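Local coordinates for protein epidermin leader peptide processing serine protease EpiP (Staphylococcus aureus subsp. aureus, PDB 3QFH) that probably cleaves the leader peptide from the precursor of the lantibiotic epidermin, as a subtilisin-like serine endopeptidase, at residues Ala65-Lys70 with Gln247-Asp252; Ser186-Leu191 with Ala195-Phe200; Leu214-Ala219 with Ile233-Tyr238. All blocks are in the same frame, centred on the assembly; numbering follows the deposited sequence.

Interaction 1: Ala65-Lys70 with Gln247-Asp252; sequences ALANYK and QTFRKD
Lys70 reaches across to Thr248 with its ammonium end: Lys70 NZ donates a hydrogen bond to Thr248 OG1 over 3.1 Å, the two side chains meeting at a slant. The lysine chain turns at chi2 (-56°) and is extended beyond it, which brings Lys70 NZ back over its own segment, where it also donates to Ala67 O at 2.9 Å. That carbonyl receives NZ at a C=O...N angle of 147°, with the nitrogen tilted 28° from the carbonyl plane. Lys70 NZ also donates weakly to a water, which accepts from Thr248 N and donates to Gln247 OE1. The contact joins the propeptide-like region to the subtilase part: the short, weakly bonded strand 249-250 lies at one edge of the five-stranded mixed sheet, parallel to strand 73-78, and Ala67 also packs on Ile76 of that strand. Thr248 sends its two branches different ways. OG1 takes the lysine, while Thr248 CG2 lies 3.7 Å from Ala67 O and 4.1 Å from Ala67 CB. The methyl of Ala67 points at the other segment, Ala67 CB touching Phe249 CB at 4.1 Å and sitting at the edge of the ring, near its plane, beside CD2. Phe249 also packs against Ala63 and Asn64 of helix 60-66.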
# COMPACT_ATOMS: atom_id res chain seq x y z
N ALA A 65 -20.82 28.53 -0.30
CA ALA A 65 -20.50 29.68 -1.12
C ALA A 65 -19.31 29.35 -2.03
O ALA A 65 -19.28 29.76 -3.18
CB ALA A 65 -20.18 30.90 -0.25
N LEU A 66 -18.34 28.61 -1.49
CA LEU A 66 -17.14 28.24 -2.26
C LEU A 66 -17.49 27.37 -3.48
O LEU A 66 -16.84 27.46 -4.51
CB LEU A 66 -16.12 27.53 -1.36
CG LEU A 66 -14.79 27.16 -2.01
CD1 LEU A 66 -14.06 28.42 -2.44
CD2 LEU A 66 -13.94 26.34 -1.06
N ALA A 67 -18.51 26.54 -3.35
CA ALA A 67 -18.96 25.69 -4.43
C ALA A 67 -19.53 26.51 -5.61
O ALA A 67 -19.68 25.99 -6.72
CB ALA A 67 -20.00 24.70 -3.91
N ASN A 68 -19.84 27.78 -5.38
CA ASN A 68 -20.36 28.65 -6.43
C ASN A 68 -19.27 29.31 -7.30
O ASN A 68 -19.59 30.04 -8.24
CB ASN A 68 -21.28 29.70 -5.83
CG ASN A 68 -22.54 29.08 -5.20
OD1 ASN A 68 -22.96 27.99 -5.60
ND2 ASN A 68 -23.13 29.77 -4.23
N TYR A 69 -17.99 29.09 -6.96
CA TYR A 69 -16.89 29.66 -7.76
C TYR A 69 -16.55 28.67 -8.86
O TYR A 69 -15.57 27.94 -8.79
CB TYR A 69 -15.70 30.03 -6.90
CG TYR A 69 -15.97 31.28 -6.12
CD1 TYR A 69 -15.55 32.52 -6.61
CD2 TYR A 69 -16.70 31.25 -4.93
CE1 TYR A 69 -15.81 33.69 -5.92
CE2 TYR A 69 -16.98 32.43 -4.24
CZ TYR A 69 -16.53 33.64 -4.74
OH TYR A 69 -16.79 34.81 -4.07
N LYS A 70 -17.39 28.67 -9.89
CA LYS A 70 -17.32 27.72 -11.00
C LYS A 70 -16.05 27.76 -11.83
O LYS A 70 -15.68 26.76 -12.43
CB LYS A 70 -18.54 27.91 -11.92
CG LYS A 70 -19.89 27.83 -11.19
CD LYS A 70 -20.06 26.50 -10.44
CE LYS A 70 -21.38 26.44 -9.68
NZ LYS A 70 -21.49 25.23 -8.80
N GLN A 247 -23.18 17.43 -9.22
CA GLN A 247 -23.13 18.72 -8.53
C GLN A 247 -21.73 18.97 -7.98
O GLN A 247 -21.00 18.03 -7.68
CB GLN A 247 -24.16 18.78 -7.39
CG GLN A 247 -25.59 18.67 -7.87
CD GLN A 247 -25.93 19.74 -8.89
OE1 GLN A 247 -25.76 20.94 -8.64
NE2 GLN A 247 -26.41 19.32 -10.04
N THR A 248 -21.38 20.25 -7.87
CA THR A 248 -20.08 20.65 -7.35
C THR A 248 -19.98 20.25 -5.88
O THR A 248 -18.99 19.63 -5.48
CB THR A 248 -19.86 22.15 -7.49
OG1 THR A 248 -20.07 22.53 -8.85
CG2 THR A 248 -18.44 22.52 -7.07
N PHE A 249 -21.00 20.56 -5.10
CA PHE A 249 -21.04 20.21 -3.68
C PHE A 249 -21.67 18.83 -3.61
O PHE A 249 -22.82 18.63 -3.98
CB PHE A 249 -21.87 21.23 -2.89
CG PHE A 249 -21.60 21.20 -1.40
CD1 PHE A 249 -22.18 20.23 -0.59
CD2 PHE A 249 -20.77 22.15 -0.82
CE1 PHE A 249 -21.93 20.21 0.78
CE2 PHE A 249 -20.52 22.14 0.54
CZ PHE A 249 -21.10 21.17 1.35
N ARG A 250 -20.90 17.86 -3.12
CA ARG A 250 -21.35 16.47 -3.11
C ARG A 250 -21.54 15.86 -1.72
O ARG A 250 -21.11 16.42 -0.71
CB ARG A 250 -20.33 15.65 -3.86
CG ARG A 250 -19.94 16.28 -5.18
CD ARG A 250 -18.90 15.47 -5.84
NE ARG A 250 -19.41 14.13 -6.07
CZ ARG A 250 -20.14 13.78 -7.12
NH1 ARG A 250 -20.56 12.53 -7.23
NH2 ARG A 250 -20.45 14.68 -8.05
N LYS A 251 -22.16 14.69 -1.70
CA LYS A 251 -22.46 13.97 -0.48
C LYS A 251 -21.61 12.69 -0.39
O LYS A 251 -21.60 12.03 0.64
CB LYS A 251 -23.96 13.61 -0.47
CG LYS A 251 -24.86 14.78 -0.88
CD LYS A 251 -26.37 14.47 -0.89
CE LYS A 251 -26.77 13.31 -1.84
NZ LYS A 251 -26.57 11.95 -1.24
N ASP A 252 -20.90 12.35 -1.46
CA ASP A 252 -20.08 11.15 -1.49
C ASP A 252 -18.61 11.52 -1.20
O ASP A 252 -18.34 12.59 -0.67
CB ASP A 252 -20.25 10.44 -2.84
CG ASP A 252 -19.79 11.29 -4.02
OD1 ASP A 252 -19.27 12.42 -3.82
OD2 ASP A 252 -19.95 10.83 -5.17
O HOH W 1 -23.18 22.44 -9.02

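Interaction 2: Ser186-Leu191 with Ala195-Phe200; sequences SANGKL and APNNKF
The connection from helix 177-186 to strand 200-204 folds back on itself here: Ser186 at the helix end and Asn188 just beyond it pack against the type I turn Ala195-Asn198 and against Phe200, where the strand starts. The Asn188 side chain crosses that of Pro196 at about a right angle, Asn188 CG 3.7 Å from Pro196 CB. With CG anti to the backbone N (chi1 -171°), the amide is carried toward the turn, and Asn188 ND2 donates to Pro196 O at 3.0 Å; an N-H...O angle of 125° makes this a bent, weak bond. The same carbonyl accepts a further hydrogen bond from Asn143 ND2, which also binds Ser186 O, so one asparagine amide bridges the two segments. Ser186 OG has its hydrogen bond to a neighbouring residue of the chain and meets Phe200 as an oblique packing contact, 3.4 Å from both Phe200 CB and CD2. Phe200 has chi1 at 74°, which sets CG between its backbone N and carbonyl carbon and turns the ring toward the serine. A backbone hydrogen bond between Ala195 and Thr185 reinforces the return of the chain. Strands 126-130 and 200-204 are parallel neighbours, so this is the helix-to-strand half of a beta-alpha-beta crossover in the subtilisin-like fold.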
# COMPACT_ATOMS: atom_id res chain seq x y z
N SER A 186 12.63 -5.55 2.67
CA SER A 186 14.03 -5.18 2.82
C SER A 186 14.87 -5.73 3.98
O SER A 186 16.02 -5.31 4.14
CB SER A 186 14.03 -3.65 2.95
OG SER A 186 13.26 -3.03 1.91
N ALA A 187 14.33 -6.63 4.81
CA ALA A 187 15.12 -7.15 5.92
C ALA A 187 16.38 -7.82 5.39
O ALA A 187 16.33 -8.57 4.43
CB ALA A 187 14.30 -8.16 6.76
N ASN A 188 17.51 -7.51 6.01
CA ASN A 188 18.74 -8.18 5.67
C ASN A 188 19.59 -8.31 6.95
O ASN A 188 20.48 -7.52 7.19
CB ASN A 188 19.48 -7.45 4.55
CG ASN A 188 20.67 -8.26 4.02
OD1 ASN A 188 20.89 -9.39 4.41
ND2 ASN A 188 21.43 -7.67 3.14
N GLY A 189 19.24 -9.27 7.79
CA GLY A 189 19.94 -9.56 9.06
C GLY A 189 19.57 -10.98 9.48
O GLY A 189 19.88 -11.93 8.77
N LYS A 190 18.89 -11.13 10.63
CA LYS A 190 18.44 -12.45 11.07
C LYS A 190 17.30 -12.86 10.15
O LYS A 190 17.26 -14.00 9.69
CB LYS A 190 18.03 -12.42 12.54
CG LYS A 190 19.22 -12.10 13.47
CD LYS A 190 18.83 -11.82 14.92
CE LYS A 190 18.54 -13.09 15.70
NZ LYS A 190 17.31 -13.77 15.25
N LEU A 191 16.41 -11.91 9.86
CA LEU A 191 15.33 -12.12 8.92
C LEU A 191 15.78 -11.59 7.53
O LEU A 191 16.54 -10.61 7.45
CB LEU A 191 14.11 -11.32 9.36
CG LEU A 191 12.79 -11.76 8.78
CD1 LEU A 191 12.28 -12.92 9.65
CD2 LEU A 191 11.77 -10.62 8.78
N ALA A 195 13.93 -8.41 -1.22
CA ALA A 195 14.95 -7.62 -1.89
C ALA A 195 15.94 -7.08 -0.86
O ALA A 195 15.93 -5.88 -0.56
CB ALA A 195 14.27 -6.44 -2.67
N PRO A 196 16.82 -7.95 -0.32
CA PRO A 196 17.72 -7.59 0.77
C PRO A 196 18.83 -6.57 0.52
O PRO A 196 19.44 -6.12 1.49
CB PRO A 196 18.34 -8.94 1.18
CG PRO A 196 18.15 -9.83 0.01
CD PRO A 196 16.94 -9.36 -0.72
N ASN A 197 19.08 -6.22 -0.74
CA ASN A 197 20.12 -5.24 -1.08
C ASN A 197 19.55 -3.91 -1.60
O ASN A 197 20.30 -3.00 -1.89
CB ASN A 197 21.08 -5.84 -2.10
CG ASN A 197 21.72 -7.14 -1.62
OD1 ASN A 197 21.93 -7.35 -0.42
ND2 ASN A 197 22.03 -8.03 -2.56
N ASN A 198 18.24 -3.81 -1.72
CA ASN A 198 17.59 -2.58 -2.17
C ASN A 198 17.27 -1.66 -1.00
O ASN A 198 16.90 -2.10 0.09
CB ASN A 198 16.28 -2.87 -2.94
CG ASN A 198 16.52 -3.49 -4.30
OD1 ASN A 198 16.77 -4.69 -4.41
ND2 ASN A 198 16.42 -2.68 -5.35
N LYS A 199 17.38 -0.36 -1.25
CA LYS A 199 17.02 0.62 -0.25
C LYS A 199 15.51 0.81 -0.32
O LYS A 199 14.90 0.68 -1.40
CB LYS A 199 17.68 1.97 -0.51
CG LYS A 199 19.19 1.95 -0.67
CD LYS A 199 19.88 1.38 0.55
CE LYS A 199 21.40 1.33 0.34
NZ LYS A 199 22.14 0.70 1.47
N PHE A 200 14.91 1.09 0.83
CA PHE A 200 13.50 1.39 0.90
C PHE A 200 13.37 2.78 1.49
O PHE A 200 14.25 3.27 2.23
CB PHE A 200 12.71 0.34 1.68
CG PHE A 200 12.90 0.41 3.17
CD1 PHE A 200 11.99 1.08 3.97
CD2 PHE A 200 13.97 -0.23 3.78
CE1 PHE A 200 12.14 1.13 5.33
CE2 PHE A 200 14.13 -0.20 5.15
CZ PHE A 200 13.23 0.50 5.93

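Interaction 3: Leu214-Ala219 with Ile233-Tyr238; sequences LWVSKA and ISVGSY
Val216 and Val235 reach toward each other tip to tip. Val216 CB points from helix 213-225 at the segment 233-238, and there the side chain forks into two methyls that find separate partners. Val216 CG1, anti to the backbone N (chi1 176°), heads for Ile233 and lies 4.5 Å from Ile233 CG2, a loose apolar touch. The other methyl, Val216 CG2, anti to the carbonyl carbon and beside the backbone N, lies 4.2 Å from Val235 CG1. One valine thus straddles two hydrophobic side chains that lie two residues apart and both direct their CB atoms at the helix. No hydrogen bond crosses between the two segments, and 86 Å² of surface is buried between them, both sides summed. Segment 233-238 leaves the C-terminal end of strand 230-233, a central strand of the seven-stranded parallel sheet of the subtilisin-like fold, and the contact packs helix 213-225 against the end of that strand and the loop that follows it. The helix and the strand follow each other in the chain, and Ile233 also touches Ile220 about one turn further along the same helix. Val235 lies near, without touching, Ser383, His177 and Asp130, whose arrangement is consistent with the catalytic triad of a subtilase. On the helix side, Val216 also packs against Thr211 in the preceding loop.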
# COMPACT_ATOMS: atom_id res chain seq x y z
N LEU A 214 -6.21 11.76 1.46
CA LEU A 214 -5.44 12.83 0.88
C LEU A 214 -3.96 12.75 1.26
O LEU A 214 -3.12 13.15 0.48
CB LEU A 214 -6.00 14.19 1.27
CG LEU A 214 -7.37 14.53 0.66
CD1 LEU A 214 -7.85 15.88 1.19
CD2 LEU A 214 -7.31 14.54 -0.84
N TRP A 215 -3.64 12.25 2.46
CA TRP A 215 -2.23 12.14 2.87
C TRP A 215 -1.59 11.04 2.06
O TRP A 215 -0.44 11.17 1.59
CB TRP A 215 -2.04 11.83 4.37
CG TRP A 215 -2.78 12.71 5.35
CD1 TRP A 215 -3.33 13.94 5.12
CD2 TRP A 215 -2.92 12.48 6.76
NE1 TRP A 215 -3.88 14.44 6.28
CE2 TRP A 215 -3.62 13.58 7.30
CE3 TRP A 215 -2.53 11.44 7.61
CZ2 TRP A 215 -3.96 13.66 8.66
CZ3 TRP A 215 -2.87 11.52 8.96
CH2 TRP A 215 -3.57 12.63 9.47
N VAL A 216 -2.34 9.96 1.86
CA VAL A 216 -1.87 8.83 1.06
C VAL A 216 -1.57 9.28 -0.37
O VAL A 216 -0.54 8.91 -0.93
CB VAL A 216 -2.90 7.69 1.02
CG1 VAL A 216 -2.40 6.56 0.08
CG2 VAL A 216 -3.16 7.13 2.45
N SER A 217 -2.48 10.09 -0.94
CA SER A 217 -2.32 10.60 -2.28
C SER A 217 -1.08 11.46 -2.38
O SER A 217 -0.31 11.32 -3.32
CB SER A 217 -3.55 11.38 -2.72
OG SER A 217 -4.68 10.52 -2.73
N LYS A 218 -0.85 12.32 -1.40
CA LYS A 218 0.34 13.16 -1.43
C LYS A 218 1.61 12.30 -1.28
O LYS A 218 2.63 12.60 -1.88
CB LYS A 218 0.27 14.24 -0.37
CG LYS A 218 1.32 15.31 -0.53
CD LYS A 218 1.16 16.39 0.52
CE LYS A 218 2.14 17.53 0.31
NZ LYS A 218 1.92 18.59 1.32
N ALA A 219 1.52 11.24 -0.49
CA ALA A 219 2.65 10.32 -0.31
C ALA A 219 3.00 9.61 -1.63
O ALA A 219 4.18 9.41 -1.94
CB ALA A 219 2.37 9.30 0.84
N ILE A 233 1.57 0.11 -1.34
CA ILE A 233 0.45 0.63 -0.55
C ILE A 233 -0.29 -0.54 0.08
O ILE A 233 -0.99 -1.31 -0.59
CB ILE A 233 -0.52 1.48 -1.39
CG1 ILE A 233 0.25 2.48 -2.25
CG2 ILE A 233 -1.49 2.23 -0.51
CD1 ILE A 233 -0.65 3.29 -3.17
N SER A 234 -0.09 -0.71 1.38
CA SER A 234 -0.74 -1.78 2.11
C SER A 234 -2.10 -1.32 2.67
O SER A 234 -2.93 -2.15 3.04
CB SER A 234 0.23 -2.35 3.18
OG SER A 234 1.31 -3.12 2.56
N VAL A 235 -2.37 -0.01 2.66
CA VAL A 235 -3.64 0.53 3.17
C VAL A 235 -4.76 0.46 2.14
O VAL A 235 -4.60 0.80 0.96
CB VAL A 235 -3.54 2.01 3.65
CG1 VAL A 235 -3.23 2.96 2.49
CG2 VAL A 235 -4.85 2.45 4.32
N GLY A 236 -5.92 0.03 2.61
CA GLY A 236 -7.10 -0.05 1.80
C GLY A 236 -8.17 0.77 2.46
O GLY A 236 -8.00 1.24 3.59
N SER A 237 -9.27 0.96 1.76
CA SER A 237 -10.39 1.67 2.32
C SER A 237 -11.56 1.45 1.39
O SER A 237 -11.39 1.30 0.18
CB SER A 237 -10.12 3.17 2.42
OG SER A 237 -10.12 3.74 1.13
N TYR A 238 -12.75 1.43 1.97
CA TYR A 238 -13.93 1.29 1.18
C TYR A 238 -14.45 2.70 1.06
O TYR A 238 -14.73 3.36 2.06
CB TYR A 238 -14.92 0.35 1.84
CG TYR A 238 -14.38 -1.05 1.90
CD1 TYR A 238 -14.49 -1.90 0.81
CD2 TYR A 238 -13.73 -1.51 3.03
CE1 TYR A 238 -13.98 -3.17 0.85
CE2 TYR A 238 -13.22 -2.80 3.08
CZ TYR A 238 -13.36 -3.63 1.97
OH TYR A 238 -12.85 -4.91 1.99

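From the N terminus the chain first passes 65-70, which includes the last part of helix 60-66 and the chain beyond it, in the propeptide-like region; its partner 247-252 comes far later, so interaction 1 closes a long loop. Interactions 2 and 3 are both nested inside it and follow one another in series: 186-191 with 195-200 closes the short loop between helix 177-186 and strand 200-204, then 214-219 with 233-238 links helix 213-225 to the end of strand 230-233. No two cross. The centres of interactions 1 and 2 are about 47 Å apart, on opposite sides of the chain's centre; the centre of interaction 3 is about 24 Å from the centre of each. Interaction 1 joins the two family regions; the others are internal to the subtilase part.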